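Local coordinates for DNA repair protein MmcB-related protein (Silicibacter pomeroyi, PDB 3DNX), which is of unknown function but may take part in DNA repair, at the interface of chains A and B. Coordinates in Å, arbitrary orientation; residue numbers count along the deposited sequence, not the author numbering. Chains: chain A/B, uncharacterized protein SPO1766.

The interface of chains A and B. Residues chain A 30-31, 48, 132, 136; chain B 133-134, 137-138.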
ATOM      1  N   VAL A  30       7.490   1.285   6.286  1.00 30.86           N
ATOM      2  CA  VAL A  30       6.379   0.358   6.119  1.00 29.69           C
ATOM      3  C   VAL A  30       6.909  -0.831   5.324  1.00 29.17           C
ATOM      4  O   VAL A  30       8.004  -0.768   4.766  1.00 30.58           O
ATOM      5  CB  VAL A  30       5.189   1.001   5.372  1.00 29.88           C
ATOM      6  CG1 VAL A  30       4.529   2.112   6.280  1.00 29.49           C
ATOM      7  CG2 VAL A  30       5.628   1.605   4.037  1.00 28.47           C
ATOM      8  N   SER A  31       6.124  -1.877   5.226  1.00 28.60           N
ATOM      9  CA  SER A  31       6.628  -3.108   4.614  1.00 27.97           C
ATOM     10  C   SER A  31       5.499  -3.912   4.007  1.00 26.85           C
ATOM     11  O   SER A  31       4.324  -3.733   4.347  1.00 26.63           O
ATOM     12  CB  SER A  31       7.398  -3.934   5.609  1.00 27.40           C
ATOM     13  OG  SER A  31       6.549  -4.370   6.678  1.00 28.09           O
ATOM     14  N   LEU A  48       9.793   0.115   2.807  1.00 30.88           N
ATOM     15  CA  LEU A  48       9.738   1.393   2.160  1.00 31.78           C
ATOM     16  C   LEU A  48       9.847   2.512   3.197  1.00 32.94           C
ATOM     17  O   LEU A  48       9.028   2.605   4.145  1.00 32.14           O
ATOM     18  CB  LEU A  48       8.449   1.539   1.355  1.00 31.03           C
ATOM     19  CG  LEU A  48       8.184   2.879   0.695  1.00 32.51           C
ATOM     20  CD1 LEU A  48       9.261   3.197  -0.362  1.00 29.99           C
ATOM     21  CD2 LEU A  48       6.735   2.939   0.093  1.00 29.43           C
ATOM     22  N   PHE A 132       4.799  -1.862  -4.943  1.00 32.95           N
ATOM     23  CA  PHE A 132       4.611  -1.968  -3.514  1.00 33.01           C
ATOM     24  C   PHE A 132       3.216  -1.460  -3.115  1.00 33.38           C
ATOM     25  O   PHE A 132       2.471  -2.162  -2.406  1.00 33.16           O
ATOM     26  CB  PHE A 132       5.713  -1.178  -2.837  1.00 32.46           C
ATOM     27  CG  PHE A 132       5.662  -1.186  -1.352  1.00 31.79           C
ATOM     28  CD1 PHE A 132       6.536  -1.984  -0.626  1.00 32.57           C
ATOM     29  CD2 PHE A 132       4.800  -0.367  -0.654  1.00 31.11           C
ATOM     30  CE1 PHE A 132       6.518  -1.963   0.759  1.00 30.91           C
ATOM     31  CE2 PHE A 132       4.778  -0.343   0.722  1.00 32.46           C
ATOM     32  CZ  PHE A 132       5.618  -1.153   1.443  1.00 31.79           C
ATOM     33  N   ALA A 136       0.333  -3.759  -1.449  1.00 31.75           N
ATOM     34  CA  ALA A 136      -0.227  -3.413  -0.165  1.00 30.24           C
ATOM     35  C   ALA A 136      -1.726  -3.197  -0.221  1.00 29.49           C
ATOM     36  O   ALA A 136      -2.474  -3.689   0.644  1.00 30.73           O
ATOM     37  CB  ALA A 136       0.462  -2.173   0.343  1.00 29.31           C
TER
ATOM     38  N   ALA B 133       1.054   4.428  -0.706  1.00 33.33           N
ATOM     39  CA  ALA B 133       1.857   3.232  -0.300  1.00 33.63           C
ATOM     40  C   ALA B 133       1.957   3.108   1.217  1.00 32.83           C
ATOM     41  O   ALA B 133       1.663   2.075   1.823  1.00 31.42           O
ATOM     42  CB  ALA B 133       3.262   3.310  -0.893  1.00 32.72           C
ATOM     43  N   THR B 134       2.326   4.202   1.828  1.00 32.85           N
ATOM     44  CA  THR B 134       2.476   4.242   3.253  1.00 33.64           C
ATOM     45  C   THR B 134       1.184   3.973   3.985  1.00 32.48           C
ATOM     46  O   THR B 134       1.172   3.233   4.954  1.00 31.61           O
ATOM     47  CB  THR B 134       3.062   5.571   3.671  1.00 34.24           C
ATOM     48  OG1 THR B 134       4.331   5.694   3.025  1.00 34.28           O
ATOM     49  CG2 THR B 134       3.245   5.605   5.176  1.00 36.35           C
ATOM     50  N   ALA B 137       0.099   0.212   3.447  1.00 28.49           N
ATOM     51  CA  ALA B 137       0.945  -0.765   4.121  1.00 27.28           C
ATOM     52  C   ALA B 137       0.789  -0.696   5.649  1.00 28.08           C
ATOM     53  O   ALA B 137       0.776  -1.735   6.294  1.00 26.06           O
ATOM     54  CB  ALA B 137       2.407  -0.662   3.684  1.00 28.12           C
ATOM     55  N   ARG B 138       0.595   0.501   6.208  1.00 29.15           N
ATOM     56  CA  ARG B 138       0.334   0.634   7.644  1.00 29.60           C
ATOM     57  C   ARG B 138      -0.936  -0.088   8.030  1.00 30.00           C
ATOM     58  O   ARG B 138      -0.948  -0.866   8.974  1.00 30.62           O
ATOM     59  CB  ARG B 138       0.210   2.103   8.094  1.00 29.23           C
ATOM     60  CG  ARG B 138       1.503   2.716   8.453  1.00 34.62           C
ATOM     61  CD  ARG B 138       1.327   4.163   9.030  1.00 38.89           C
ATOM     62  NE  ARG B 138       2.667   4.722   9.249  1.00 47.15           N
ATOM     63  CZ  ARG B 138       3.094   5.927   8.837  1.00 50.14           C
ATOM     64  NH1 ARG B 138       2.276   6.786   8.208  1.00 50.63           N
ATOM     65  NH2 ARG B 138       4.353   6.289   9.087  1.00 49.80           N
TER
HETATM   66  O   HOH W   1       1.910  -4.274   5.395  1.00 27.17           O
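Helix 122-144 of chain B lies against strand 30-32 and helix 122-144 of chain A, in part of a two-fold symmetric interface between identical chains, with a twin patch where the chains are exchanged; whether this pairing persists in solution the structure alone does not show. The meeting point is A:Val30, which sets its CB 3.7 Å from the CB methyl of B:Ala137. Its two methyls fork over the helix surface: CG2 stays near B:Ala137, while CG1, beside the backbone N (chi1 -68°) and anti to the carbonyl carbon, reaches past it to CG of the next residue, B:Arg138, at 3.8 Å, and to B:Thr134 CG2, about a turn earlier, at 3.9 Å. The side chains of A:Val30 and B:Arg138 cross nearly at right angles; the valine touches the arginine at CG, and the guanidinium lies further out with the B:Thr134 methyl over one face, toward the rim. An alanine at A:Val30 would probably take the methyl contacts from B:Thr134 CG2 and B:Arg138 CG and open a gap there. B:Ala137 CB also sits 3.8 Å from CE2 on the rim of the A:Phe132 ring. A:Leu48 CB lies over one face of that ring, toward the rim, and the backbone N of A:Ser31 lies in plane at its edge. One turn back, B:Ala133 CB packs 3.6 Å from A:Leu48 CD2. Water 1 joins the two backbones, lying 2.7 Å from A:Ser31 O and 2.9 Å from B:Ala137 O.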